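Local atomic coordinates of C-glycoside 3-oxidase (Microbacterium trichothecenolyticum, PDB entry 7DVE), a protein that uses one bound FAD per subunit to oxidise the C3 hydroxyl of the sugar in C-glycosides such as isoorientin and mangiferin, reducing oxygen to hydrogen peroxide. Residues A25-E30 with L154-R159; P44-P49 with R68-P73; A191-Q196 with P334-M339; L210-S215 with T322-Y327; L291-N296 with L377-R382. One frame throughout, in Å; residues are numbered along the deposited sequence.

Contact 1 of 5, residues A25-E30 with L154-R159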
# COMPACT_ATOMS: atom_id res chain seq x y z
N ALA A 25 10.50 6.67 9.96
CA ALA A 25 11.62 7.61 9.82
C ALA A 25 11.17 9.05 10.09
O ALA A 25 11.83 9.78 10.84
CB ALA A 25 12.25 7.50 8.44
N ARG A 26 10.05 9.46 9.50
CA ARG A 26 9.64 10.85 9.65
C ARG A 26 9.18 11.16 11.07
O ARG A 26 9.51 12.22 11.62
CB ARG A 26 8.55 11.21 8.65
CG ARG A 26 8.50 12.73 8.39
CD ARG A 26 7.21 13.32 8.90
NE ARG A 26 6.98 14.71 8.53
CZ ARG A 26 6.51 15.10 7.35
NH1 ARG A 26 6.42 14.27 6.33
NH2 ARG A 26 6.13 16.37 7.19
N ILE A 27 8.43 10.24 11.69
CA ILE A 27 7.95 10.54 13.04
C ILE A 27 9.10 10.55 14.02
O ILE A 27 9.09 11.33 14.98
CB ILE A 27 6.86 9.56 13.49
CG1 ILE A 27 5.67 9.64 12.54
CG2 ILE A 27 6.42 9.90 14.93
CD1 ILE A 27 4.81 10.88 12.80
N LEU A 28 10.13 9.73 13.80
CA LEU A 28 11.27 9.82 14.70
C LEU A 28 12.14 11.03 14.39
O LEU A 28 12.75 11.59 15.31
CB LEU A 28 12.08 8.51 14.68
CG LEU A 28 11.32 7.28 15.21
CD1 LEU A 28 11.97 5.95 14.82
CD2 LEU A 28 11.12 7.37 16.73
N SER A 29 12.20 11.48 13.13
CA SER A 29 12.91 12.73 12.87
C SER A 29 12.20 13.92 13.51
O SER A 29 12.85 14.91 13.86
CB SER A 29 13.07 12.96 11.36
OG SER A 29 13.76 11.87 10.76
N GLU A 30 10.88 13.83 13.69
CA GLU A 30 10.14 14.88 14.38
C GLU A 30 10.28 14.76 15.91
O GLU A 30 10.81 15.66 16.56
CB GLU A 30 8.65 14.85 13.96
CG GLU A 30 8.34 15.47 12.57
CD GLU A 30 6.91 15.14 12.08
OE1 GLU A 30 6.22 14.34 12.73
OE2 GLU A 30 6.49 15.68 11.03
N LEU A 154 -5.33 8.73 11.84
CA LEU A 154 -5.62 8.89 10.42
C LEU A 154 -5.35 10.33 9.96
O LEU A 154 -4.83 10.55 8.86
CB LEU A 154 -7.06 8.48 10.13
CG LEU A 154 -7.43 7.03 10.38
CD1 LEU A 154 -8.92 6.94 10.61
CD2 LEU A 154 -7.03 6.12 9.19
N SER A 155 -5.68 11.32 10.80
CA SER A 155 -5.30 12.71 10.48
C SER A 155 -3.79 12.84 10.32
O SER A 155 -3.31 13.45 9.36
CB SER A 155 -5.80 13.67 11.56
OG SER A 155 -7.21 13.76 11.54
N GLU A 156 -3.02 12.26 11.24
CA GLU A 156 -1.57 12.31 11.11
C GLU A 156 -1.08 11.62 9.83
O GLU A 156 -0.17 12.12 9.16
CB GLU A 156 -0.93 11.70 12.35
CG GLU A 156 -0.81 12.70 13.46
CD GLU A 156 0.21 13.78 13.16
OE1 GLU A 156 -0.14 14.82 12.53
OE2 GLU A 156 1.38 13.58 13.57
N GLY A 157 -1.69 10.50 9.44
CA GLY A 157 -1.29 9.85 8.20
C GLY A 157 -1.62 10.67 6.97
O GLY A 157 -0.85 10.71 6.00
N GLU A 158 -2.79 11.33 6.96
CA GLU A 158 -3.13 12.28 5.90
C GLU A 158 -2.12 13.43 5.83
O GLU A 158 -1.79 13.91 4.74
CB GLU A 158 -4.54 12.82 6.11
CG GLU A 158 -5.60 11.77 5.81
CD GLU A 158 -6.87 11.96 6.61
OE1 GLU A 158 -6.98 12.96 7.36
OE2 GLU A 158 -7.78 11.11 6.47
N ARG A 159 -1.62 13.87 6.98
CA ARG A 159 -0.55 14.87 6.96
C ARG A 159 0.74 14.29 6.37
O ARG A 159 1.44 14.95 5.60
CB ARG A 159 -0.31 15.41 8.36
CG ARG A 159 1.00 16.13 8.54
CD ARG A 159 1.11 16.66 9.96
NE ARG A 159 1.67 15.67 10.89
CZ ARG A 159 2.97 15.51 11.12
NH1 ARG A 159 3.88 16.19 10.45
NH2 ARG A 159 3.36 14.67 12.08
O HOH W 1 4.34 15.33 4.89
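Arg159 presents the NH1-NH2 end of its guanidinium to the carboxylate of Glu30, and the two side chains meet tip to tip. The grip is end-on and bidentate. NH1 gives a hydrogen bond of 2.7 Å to Glu30 OE2, and NH2 gives one of 3.0 Å to Glu30 OE1. Both bonds are nearly straight and use the syn side of the carboxylate. A second carboxylate sits at another edge of the same guanidinium. Glu156, one turn earlier in the helix, is gripped side-on: NE donates to Glu156 OE1 at 2.6 Å and NH2 to Glu156 OE2 at 2.7 Å. The Arg159 chain bends at chi3 (87°), which puts NE in place for this second grip.

Arg26, one turn before Glu30 on the same helix, adds a third link. Its NE makes a weak hydrogen bond to Glu30 OE2. Its guanidinium stands almost upright to that of Arg159, at 87°, with Arg26 NE and Arg159 NH1 3.9 Å apart. A water accepts from Arg26 NH1 and bridges to Arg159 O. Ile27 CD1 approaches the Arg159 guanidinium obliquely, 4.1 Å from Arg159 NH2.

The contact joins helix 19-31 to helix 149-161. The axes of the two segments run at 97° and come no closer than 12.5 Å. Helix 19-31 begins in what is probably the glycine-rich turn of the Rossmann-type FAD-binding fold, and its Ile27 also packs on Ala501 of helix 490-510. Two arginines and two glutamates form one surface salt-bridge network. Glu30 lies between the two arginines, and its negative charge probably offsets their mutual repulsion.

Contact 2 of 5, residues P44-P49 with R68-P73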
# COMPACT_ATOMS: atom_id res chain seq x y z
N PRO A 44 16.90 -0.73 -5.88
CA PRO A 44 17.67 0.47 -6.21
C PRO A 44 16.89 1.74 -5.91
O PRO A 44 15.69 1.73 -5.59
CB PRO A 44 17.92 0.34 -7.71
CG PRO A 44 16.74 -0.48 -8.20
CD PRO A 44 16.44 -1.44 -7.09
N THR A 45 17.59 2.86 -6.01
CA THR A 45 16.96 4.17 -6.12
C THR A 45 16.65 4.42 -7.58
O THR A 45 17.57 4.45 -8.41
CB THR A 45 17.90 5.27 -5.61
OG1 THR A 45 18.50 4.86 -4.38
CG2 THR A 45 17.16 6.57 -5.43
N VAL A 46 15.37 4.62 -7.92
CA VAL A 46 14.97 4.80 -9.31
C VAL A 46 14.42 6.19 -9.60
O VAL A 46 14.07 6.47 -10.75
CB VAL A 46 13.94 3.73 -9.75
CG1 VAL A 46 14.51 2.31 -9.52
CG2 VAL A 46 12.62 3.90 -8.99
N SER A 47 14.37 7.08 -8.62
CA SER A 47 13.72 8.38 -8.78
C SER A 47 14.36 9.40 -7.85
O SER A 47 15.03 9.05 -6.88
CB SER A 47 12.22 8.29 -8.52
OG SER A 47 12.00 7.69 -7.26
N ASP A 48 14.11 10.69 -8.15
CA ASP A 48 14.68 11.83 -7.43
C ASP A 48 13.57 12.79 -6.99
O ASP A 48 12.76 13.22 -7.83
CB ASP A 48 15.68 12.61 -8.30
CG ASP A 48 16.63 13.45 -7.47
OD1 ASP A 48 17.11 12.93 -6.44
OD2 ASP A 48 16.90 14.61 -7.83
N PRO A 49 13.50 13.14 -5.69
CA PRO A 49 14.28 12.57 -4.57
C PRO A 49 13.96 11.10 -4.35
O PRO A 49 12.91 10.66 -4.81
CB PRO A 49 13.85 13.42 -3.36
CG PRO A 49 12.55 14.05 -3.77
CD PRO A 49 12.68 14.28 -5.25
N ARG A 68 11.38 -0.88 -14.81
CA ARG A 68 11.99 -2.20 -14.98
C ARG A 68 12.98 -2.49 -13.85
O ARG A 68 13.05 -3.62 -13.35
CB ARG A 68 12.67 -2.30 -16.35
N ARG A 69 13.73 -1.47 -13.41
CA ARG A 69 14.63 -1.60 -12.28
C ARG A 69 13.91 -1.87 -10.97
O ARG A 69 14.57 -2.32 -10.02
CB ARG A 69 15.47 -0.34 -12.13
CG ARG A 69 16.50 -0.15 -13.21
CD ARG A 69 17.11 1.22 -13.06
NE ARG A 69 18.20 1.19 -12.10
CZ ARG A 69 18.63 2.24 -11.42
NH1 ARG A 69 18.06 3.43 -11.55
NH2 ARG A 69 19.67 2.09 -10.59
N SER A 70 12.61 -1.59 -10.87
CA SER A 70 11.87 -1.95 -9.65
C SER A 70 11.37 -3.40 -9.61
O SER A 70 10.70 -3.78 -8.63
CB SER A 70 10.67 -1.02 -9.48
OG SER A 70 11.04 0.34 -9.60
N GLU A 71 11.65 -4.22 -10.62
CA GLU A 71 10.90 -5.46 -10.81
C GLU A 71 11.63 -6.71 -10.29
O GLU A 71 11.42 -7.81 -10.81
CB GLU A 71 10.53 -5.62 -12.28
CG GLU A 71 9.39 -4.67 -12.61
CD GLU A 71 9.07 -4.57 -14.07
OE1 GLU A 71 9.66 -5.30 -14.89
OE2 GLU A 71 8.19 -3.76 -14.40
N GLY A 72 12.48 -6.57 -9.28
CA GLY A 72 12.88 -7.70 -8.48
C GLY A 72 14.23 -8.30 -8.85
O GLY A 72 15.02 -7.72 -9.60
N PRO A 73 14.48 -9.50 -8.33
CA PRO A 73 15.85 -10.05 -8.39
C PRO A 73 16.35 -10.26 -9.80
O PRO A 73 17.54 -10.05 -10.07
CB PRO A 73 15.74 -11.37 -7.61
CG PRO A 73 14.31 -11.72 -7.61
CD PRO A 73 13.51 -10.45 -7.75
O HOH W 2 15.72 4.53 -12.46
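The guanidinium of Arg69 has Pro44 CB and Val46 CG1 over one face, and a water lies in its plane at the edge. Pro44 CB is 3.8 Å from Arg69 NH2. The water accepts from Arg69 NH1 at 2.7 Å and donates to Val46 O at 3.1 Å, so it links the side chain to the opposite backbone. Thr45 O is also near, 3.3 Å from Arg69 NH1.

The Arg69 chain bends at chi3 (85°), and the guanidinium beyond the bend lies by Pro44 and Val46. Closer to the backbone the contact is apolar. Val46 CG1 touches Arg69 CB at 3.8 Å, and the two side chains slide past each other in opposite directions. The ring of Pro44 rests on the Arg69 backbone, with CG 3.4 Å from Arg69 O. Val46 CG2 lies 3.9 Å from Ser70 OG. That hydroxyl is hydrogen-bonded to Ala66 O, one turn back in the helix.

Ser70 also touches Asn120, an FAD-binding residue, which places the contact in the second shell of the FAD site. The 44-49 loop follows strand 37-40 of the parallel Rossmann-type sheet and leads to helix 60-69. It folds back on the C-terminal end of that helix, while Pro49 reaches helix 215-224.

Contact 3 of 5, residues A191-Q196 with P334-M339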
# COMPACT_ATOMS: atom_id res chain seq x y z
N ALA A 191 -23.04 11.73 5.81
CA ALA A 191 -21.89 12.39 5.19
C ALA A 191 -20.72 11.44 4.98
O ALA A 191 -20.16 11.36 3.88
CB ALA A 191 -21.46 13.59 6.04
N ASP A 192 -20.33 10.70 6.03
CA ASP A 192 -19.21 9.77 5.91
C ASP A 192 -19.44 8.71 4.84
O ASP A 192 -18.49 7.99 4.48
CB ASP A 192 -18.95 9.09 7.25
CG ASP A 192 -18.18 9.98 8.22
OD1 ASP A 192 -17.01 10.31 7.93
OD2 ASP A 192 -18.75 10.35 9.28
N GLU A 193 -20.66 8.59 4.33
CA GLU A 193 -21.01 7.51 3.43
C GLU A 193 -21.46 7.95 2.04
O GLU A 193 -21.56 7.10 1.15
CB GLU A 193 -22.09 6.62 4.06
CG GLU A 193 -21.83 6.40 5.53
CD GLU A 193 -22.87 5.53 6.19
OE1 GLU A 193 -24.07 5.70 5.88
OE2 GLU A 193 -22.47 4.67 7.02
N ARG A 194 -21.71 9.24 1.82
CA ARG A 194 -22.22 9.62 0.52
C ARG A 194 -21.09 9.73 -0.50
O ARG A 194 -19.90 9.73 -0.17
CB ARG A 194 -23.01 10.93 0.61
CG ARG A 194 -24.46 10.70 1.03
CD ARG A 194 -25.23 12.00 1.19
NE ARG A 194 -24.65 12.87 2.21
CZ ARG A 194 -25.27 13.22 3.33
NH1 ARG A 194 -26.48 12.78 3.62
NH2 ARG A 194 -24.65 14.03 4.18
N VAL A 195 -21.48 9.74 -1.77
CA VAL A 195 -20.53 9.92 -2.85
C VAL A 195 -19.78 11.24 -2.67
O VAL A 195 -20.38 12.27 -2.33
CB VAL A 195 -21.27 9.84 -4.19
CG1 VAL A 195 -20.30 10.03 -5.33
CG2 VAL A 195 -21.97 8.49 -4.32
N GLN A 196 -18.47 11.21 -2.84
CA GLN A 196 -17.63 12.36 -2.51
C GLN A 196 -16.32 12.24 -3.28
O GLN A 196 -16.07 11.23 -3.96
CB GLN A 196 -17.39 12.46 -1.00
CG GLN A 196 -16.92 11.14 -0.33
CD GLN A 196 -16.85 11.27 1.18
OE1 GLN A 196 -15.95 11.93 1.71
NE2 GLN A 196 -17.82 10.69 1.87
N PRO A 334 -18.20 5.17 -0.73
CA PRO A 334 -17.69 4.57 0.51
C PRO A 334 -18.34 3.25 0.87
O PRO A 334 -19.52 3.01 0.62
CB PRO A 334 -17.99 5.64 1.57
CG PRO A 334 -18.02 6.93 0.78
CD PRO A 334 -18.63 6.57 -0.55
N PHE A 335 -17.51 2.39 1.46
CA PHE A 335 -17.94 1.19 2.17
C PHE A 335 -18.92 1.51 3.30
O PHE A 335 -18.71 2.45 4.07
CB PHE A 335 -16.69 0.50 2.73
CG PHE A 335 -16.97 -0.73 3.56
CD1 PHE A 335 -17.36 -0.62 4.91
CD2 PHE A 335 -16.81 -2.00 3.01
CE1 PHE A 335 -17.61 -1.76 5.66
CE2 PHE A 335 -17.05 -3.14 3.77
CZ PHE A 335 -17.45 -3.02 5.10
N THR A 336 -19.98 0.71 3.41
CA THR A 336 -20.83 0.63 4.61
C THR A 336 -21.13 -0.83 4.92
O THR A 336 -21.15 -1.68 4.02
CB THR A 336 -22.16 1.39 4.45
OG1 THR A 336 -22.94 0.81 3.40
CG2 THR A 336 -21.92 2.88 4.16
N ASP A 337 -21.37 -1.12 6.20
CA ASP A 337 -21.69 -2.49 6.61
C ASP A 337 -22.81 -3.07 5.76
O ASP A 337 -22.78 -4.25 5.40
CB ASP A 337 -22.09 -2.52 8.09
CG ASP A 337 -20.89 -2.58 9.02
OD1 ASP A 337 -19.77 -2.63 8.50
OD2 ASP A 337 -21.06 -2.55 10.25
N ASP A 338 -23.81 -2.24 5.43
CA ASP A 338 -24.95 -2.65 4.62
C ASP A 338 -24.59 -2.83 3.14
O ASP A 338 -25.25 -3.61 2.44
CB ASP A 338 -26.05 -1.61 4.76
CG ASP A 338 -26.10 -0.97 6.17
OD1 ASP A 338 -26.44 -1.67 7.16
OD2 ASP A 338 -25.71 0.23 6.28
N MET A 339 -23.58 -2.11 2.64
CA MET A 339 -23.16 -2.15 1.23
C MET A 339 -21.64 -2.35 1.18
O MET A 339 -20.90 -1.41 0.87
CB MET A 339 -23.55 -0.87 0.49
CG MET A 339 -24.99 -0.74 0.03
SD MET A 339 -25.52 -2.16 -0.91
CE MET A 339 -24.77 -1.75 -2.50
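Pro334 faces the backbone of residues 192-194, and Thr336 turns its methyl to Glu193. The contact joins two loops at the ends of paired strands of the antiparallel sheet of this GMC oxidoreductase. One loop leads into strand 196-204. The other connects the paired strands 330-333 and 341-347, and holds a type I beta turn from Thr336 to Met339.

The Pro334 ring lies against two carbonyl oxygens. Its CD is 3.4 Å from Glu193 O and 3.4 Å from Arg194 O. Gln196 crosses the ring obliquely, its NE2 3.9 Å from Pro334 CG.

Glu193 and Thr336 cross at about a right angle. Glu193 is extended beyond CG (chi2 -180°), so CD continues away from its backbone and the chain passes across the Thr336 methyl. Thr336 CG2 touches CB, CG and CD of Glu193 as well as the carboxylate, with Glu193 OE2 3.4 Å away. The threonine hydroxyl has a different task: Thr336 OG1 accepts a weak bond from Met339 N inside the turn.

Outside the two loops, Arg189 donates to Glu193 O, and Asn136 donates to Phe335 O. The Gln196 amide bonds within its own segment: its NE2 donates to Arg194 O at 3.1 Å, with the acceptor close to the amide plane.

Contact 4 of 5, residues L210-S215 with T322-Y327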
# COMPACT_ATOMS: atom_id res chain seq x y z
N LEU A 210 0.50 18.09 -11.48
CA LEU A 210 0.01 17.16 -10.47
C LEU A 210 0.67 15.79 -10.61
O LEU A 210 0.84 15.30 -11.73
CB LEU A 210 -1.49 17.00 -10.66
CG LEU A 210 -2.40 16.72 -9.48
CD1 LEU A 210 -2.19 17.75 -8.39
CD2 LEU A 210 -3.85 16.71 -9.96
N VAL A 211 0.99 15.14 -9.48
CA VAL A 211 1.68 13.84 -9.47
C VAL A 211 1.49 13.15 -8.12
O VAL A 211 1.34 13.81 -7.08
CB VAL A 211 3.18 14.01 -9.82
CG1 VAL A 211 3.93 14.68 -8.66
CG2 VAL A 211 3.79 12.64 -10.16
N TRP A 212 1.50 11.82 -8.13
CA TRP A 212 1.29 11.02 -6.91
C TRP A 212 2.42 11.23 -5.90
O TRP A 212 3.59 11.40 -6.26
CB TRP A 212 1.18 9.52 -7.24
CG TRP A 212 0.14 9.21 -8.28
CD1 TRP A 212 0.35 8.63 -9.50
CD2 TRP A 212 -1.27 9.47 -8.21
NE1 TRP A 212 -0.83 8.54 -10.20
CE2 TRP A 212 -1.84 9.03 -9.43
CE3 TRP A 212 -2.11 10.04 -7.24
CZ2 TRP A 212 -3.21 9.13 -9.69
CZ3 TRP A 212 -3.46 10.14 -7.51
CH2 TRP A 212 -4.00 9.69 -8.73
N SER A 213 2.06 11.17 -4.62
CA SER A 213 2.95 11.37 -3.49
C SER A 213 3.31 10.03 -2.85
O SER A 213 2.45 9.18 -2.67
CB SER A 213 2.29 12.27 -2.43
OG SER A 213 2.07 13.58 -2.93
N GLY A 214 4.58 9.86 -2.49
CA GLY A 214 5.03 8.60 -1.93
C GLY A 214 6.00 8.73 -0.77
O GLY A 214 5.86 9.63 0.06
N SER A 215 6.98 7.83 -0.68
CA SER A 215 7.97 7.93 0.39
C SER A 215 8.79 9.21 0.31
O SER A 215 9.35 9.62 1.33
CB SER A 215 8.90 6.73 0.37
OG SER A 215 8.15 5.56 0.56
N THR A 322 5.10 15.08 -17.58
CA THR A 322 5.16 14.49 -16.25
C THR A 322 3.80 14.64 -15.58
O THR A 322 2.97 15.48 -15.95
CB THR A 322 6.24 15.12 -15.38
OG1 THR A 322 5.75 16.34 -14.82
CG2 THR A 322 7.47 15.43 -16.18
N GLY A 323 3.56 13.80 -14.59
CA GLY A 323 2.35 13.91 -13.83
C GLY A 323 1.10 13.45 -14.57
O GLY A 323 1.14 12.64 -15.52
N LEU A 324 -0.03 13.97 -14.12
CA LEU A 324 -1.33 13.48 -14.50
C LEU A 324 -2.07 14.51 -15.34
O LEU A 324 -1.79 15.70 -15.29
CB LEU A 324 -2.18 13.12 -13.28
CG LEU A 324 -1.54 12.38 -12.12
CD1 LEU A 324 -2.44 12.42 -10.85
CD2 LEU A 324 -1.25 10.98 -12.55
N SER A 325 -3.03 14.01 -16.10
CA SER A 325 -3.99 14.87 -16.74
C SER A 325 -5.07 15.24 -15.74
O SER A 325 -5.18 14.67 -14.65
CB SER A 325 -4.61 14.17 -17.92
OG SER A 325 -5.35 13.07 -17.39
N GLU A 326 -5.91 16.20 -16.12
CA GLU A 326 -6.94 16.72 -15.23
C GLU A 326 -8.24 16.60 -15.98
O GLU A 326 -8.67 17.54 -16.65
CB GLU A 326 -6.61 18.15 -14.79
CG GLU A 326 -5.28 18.13 -13.98
CD GLU A 326 -4.90 19.44 -13.34
OE1 GLU A 326 -5.79 20.26 -13.05
OE2 GLU A 326 -3.69 19.64 -13.12
N TYR A 327 -8.86 15.42 -15.90
CA TYR A 327 -10.16 15.20 -16.50
C TYR A 327 -11.19 15.08 -15.38
O TYR A 327 -11.47 16.08 -14.72
CB TYR A 327 -10.15 13.98 -17.44
CG TYR A 327 -9.18 14.16 -18.61
CD1 TYR A 327 -9.22 15.30 -19.41
CD2 TYR A 327 -8.23 13.20 -18.91
CE1 TYR A 327 -8.33 15.47 -20.46
CE2 TYR A 327 -7.35 13.36 -19.96
CZ TYR A 327 -7.40 14.49 -20.73
OH TYR A 327 -6.51 14.64 -21.75
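Leu324, Leu210 and Trp212 bury the most surface in this contact. It lies at the edge of the antiparallel sheet of the GMC fold, where the loop before strand 330-333 meets strand 210-212.

Leu324 sets its two methyls against the indole of Trp212, and the side chains cross at about a right angle. CD1 sits over the face in a CH-pi contact, 3.7 Å from the centroid of the six-membered ring and 17° off its normal. CD2 lies by the NE1 corner, 3.4 Å from Trp212 NE1. Trp212 itself packs near Thr129, an FAD-binding residue, and its ring meets that of His53. The Trp212 side chain is about 7 Å from the FAD and probably belongs to the second shell of the cofactor site.

Leu210 takes part through backbone and side chain. Its CB is 4.2 Å from Glu326 OE2, an oxygen whose charge is paired with Arg204. Gly323 fits tightly beside the strand with a positive phi (73°). Its CA comes 2.9 Å from Leu210 O, a close approach. That same oxygen accepts the hydrogen bond joining the two segments, from Leu324 N at 2.9 Å with an N-H...O angle of 142°.

Contact 5 of 5, residues L291-N296 with L377-R382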
# COMPACT_ATOMS: atom_id res chain seq x y z
N LEU A 291 1.93 -15.64 12.59
CA LEU A 291 2.80 -15.10 11.55
C LEU A 291 2.41 -15.64 10.17
O LEU A 291 2.31 -16.85 9.96
CB LEU A 291 4.26 -15.47 11.86
CG LEU A 291 5.27 -14.95 10.84
CD1 LEU A 291 5.59 -13.48 11.12
CD2 LEU A 291 6.52 -15.79 10.82
N GLY A 292 2.17 -14.73 9.24
CA GLY A 292 1.76 -15.10 7.90
C GLY A 292 0.31 -15.51 7.76
O GLY A 292 -0.20 -15.50 6.64
N ARG A 293 -0.37 -15.85 8.85
CA ARG A 293 -1.75 -16.29 8.81
C ARG A 293 -2.72 -15.11 8.75
O ARG A 293 -2.34 -13.96 9.00
CB ARG A 293 -2.05 -17.16 10.04
CG ARG A 293 -1.40 -18.53 10.02
CD ARG A 293 -1.83 -19.36 11.23
NE ARG A 293 -1.31 -20.72 11.15
CZ ARG A 293 -1.88 -21.68 10.43
NH1 ARG A 293 -2.97 -21.45 9.72
NH2 ARG A 293 -1.33 -22.89 10.42
N TYR A 294 -3.98 -15.40 8.43
CA TYR A 294 -5.08 -14.43 8.34
C TYR A 294 -4.87 -13.47 7.17
O TYR A 294 -5.47 -12.39 7.12
CB TYR A 294 -5.31 -13.68 9.68
CG TYR A 294 -5.34 -14.63 10.87
CD1 TYR A 294 -6.43 -15.48 11.11
CD2 TYR A 294 -4.24 -14.75 11.72
CE1 TYR A 294 -6.42 -16.40 12.17
CE2 TYR A 294 -4.23 -15.65 12.76
CZ TYR A 294 -5.31 -16.48 12.99
OH TYR A 294 -5.27 -17.38 14.04
N LEU A 295 -4.03 -13.90 6.23
CA LEU A 295 -3.73 -13.16 5.00
C LEU A 295 -5.00 -12.88 4.21
O LEU A 295 -5.80 -13.78 3.94
CB LEU A 295 -2.77 -14.00 4.14
CG LEU A 295 -2.53 -13.64 2.65
CD1 LEU A 295 -2.09 -12.23 2.52
CD2 LEU A 295 -1.53 -14.58 1.98
N ASN A 296 -5.18 -11.63 3.78
CA ASN A 296 -6.35 -11.33 2.98
C ASN A 296 -6.05 -10.31 1.89
O ASN A 296 -5.43 -9.27 2.13
CB ASN A 296 -7.54 -10.87 3.84
CG ASN A 296 -7.22 -9.65 4.72
OD1 ASN A 296 -7.73 -8.54 4.49
ND2 ASN A 296 -6.42 -9.87 5.78
N LEU A 377 -12.25 -13.63 6.57
CA LEU A 377 -10.94 -13.98 7.10
C LEU A 377 -10.88 -15.43 7.55
O LEU A 377 -11.83 -15.96 8.15
CB LEU A 377 -10.58 -13.04 8.25
CG LEU A 377 -10.56 -11.55 7.86
CD1 LEU A 377 -10.13 -10.72 9.03
CD2 LEU A 377 -9.65 -11.32 6.71
N GLN A 378 -9.76 -16.08 7.26
CA GLN A 378 -9.58 -17.49 7.56
C GLN A 378 -8.18 -17.71 8.13
O GLN A 378 -7.23 -17.05 7.72
CB GLN A 378 -9.77 -18.36 6.31
CG GLN A 378 -11.19 -18.33 5.76
CD GLN A 378 -11.35 -19.08 4.45
OE1 GLN A 378 -10.63 -18.83 3.48
NE2 GLN A 378 -12.29 -20.00 4.42
N ALA A 379 -8.08 -18.62 9.10
CA ALA A 379 -6.77 -18.99 9.61
C ALA A 379 -5.91 -19.62 8.53
O ALA A 379 -4.69 -19.41 8.50
CB ALA A 379 -6.91 -19.96 10.80
N SER A 380 -6.52 -20.37 7.61
CA SER A 380 -5.74 -21.11 6.62
C SER A 380 -5.30 -20.23 5.45
O SER A 380 -4.41 -20.64 4.70
CB SER A 380 -6.54 -22.30 6.10
OG SER A 380 -7.74 -21.84 5.51
N ASP A 381 -5.90 -19.06 5.27
CA ASP A 381 -5.39 -18.10 4.31
C ASP A 381 -4.07 -17.57 4.86
O ASP A 381 -4.07 -16.79 5.82
CB ASP A 381 -6.38 -16.96 4.09
CG ASP A 381 -7.68 -17.41 3.41
OD1 ASP A 381 -7.68 -18.43 2.69
OD2 ASP A 381 -8.72 -16.74 3.60
N ARG A 382 -2.94 -17.97 4.27
CA ARG A 382 -1.66 -17.59 4.84
C ARG A 382 -0.56 -17.62 3.80
O ARG A 382 -0.72 -18.14 2.69
CB ARG A 382 -1.27 -18.51 5.99
CG ARG A 382 -1.18 -19.96 5.58
CD ARG A 382 -1.15 -20.81 6.80
NE ARG A 382 -0.53 -22.09 6.55
CZ ARG A 382 0.52 -22.56 7.20
NH1 ARG A 382 1.18 -21.81 8.08
NH2 ARG A 382 0.91 -23.81 6.98
O HOH W 3 -8.35 -14.53 5.03
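Asp381 O receives the backbone N-H of Leu295 at 2.9 Å, with the donor above the carbonyl plane. Tyr294 N is also close to this oxygen, at 3.0 Å. A water adds a further link: it donates to Leu295 O and to Asp381 OD2, and accepts from Gln378 N. The carboxylate of Asp381 is paired with Lys375 and also accepts from Thr403 N.

A second polar bond runs from Arg293 NH1 to Ala379 O, 2.9 Å long. The oxygen lies near the guanidinium plane, but NH1 stands well above the plane of the carbonyl. Arg293 and Arg382 lie side by side and point the same way. Their guanidinium groups stack flat, with centres 4.1 Å apart and planes at 5°. Like charges are therefore close, and the Ala379 carbonyl probably eases this.

The ring of Tyr294 leans on Ala379, with CE1 3.8 Å from its CB, and makes a cation-pi contact with Arg450. Leu377 CD2 touches Asn296 CB and CG, both at 3.6 Å. Asn296 CG takes the crowded position between N and the carbonyl carbon (chi1 56°), and ND2 donates back to Tyr294 O.

The contact pins the loop before strand 300-307 to the one before strand 382-386. The side chain of Asn296 is about 7 Å from that of His444, the probable proton acceptor, consistent with this loop pair lying behind the active site of a GMC oxidoreductase.

Overall arrangement
Contact 2 is nested within the chain loop closed by contact 1, and both involve segments near the Rossmann-type FAD-binding sheet. Contacts 3, 4 and 5 follow contact 1 in the sequence. Contact 4 is nested inside contact 3, and the segments of contact 5 alternate with those of both. Contacts 3 and 4 share the antiparallel sheet through strands 196-204 and 210-212, their centres 26 Å apart. Contacts 4 and 5 lie on opposite sides of the chain's centre, with centres 34 Å apart; so do contacts 2 and 3, with centres 37 Å apart. None touches another. They are thus spread over the FAD-binding part and the antiparallel sheet region of a monomeric enzyme.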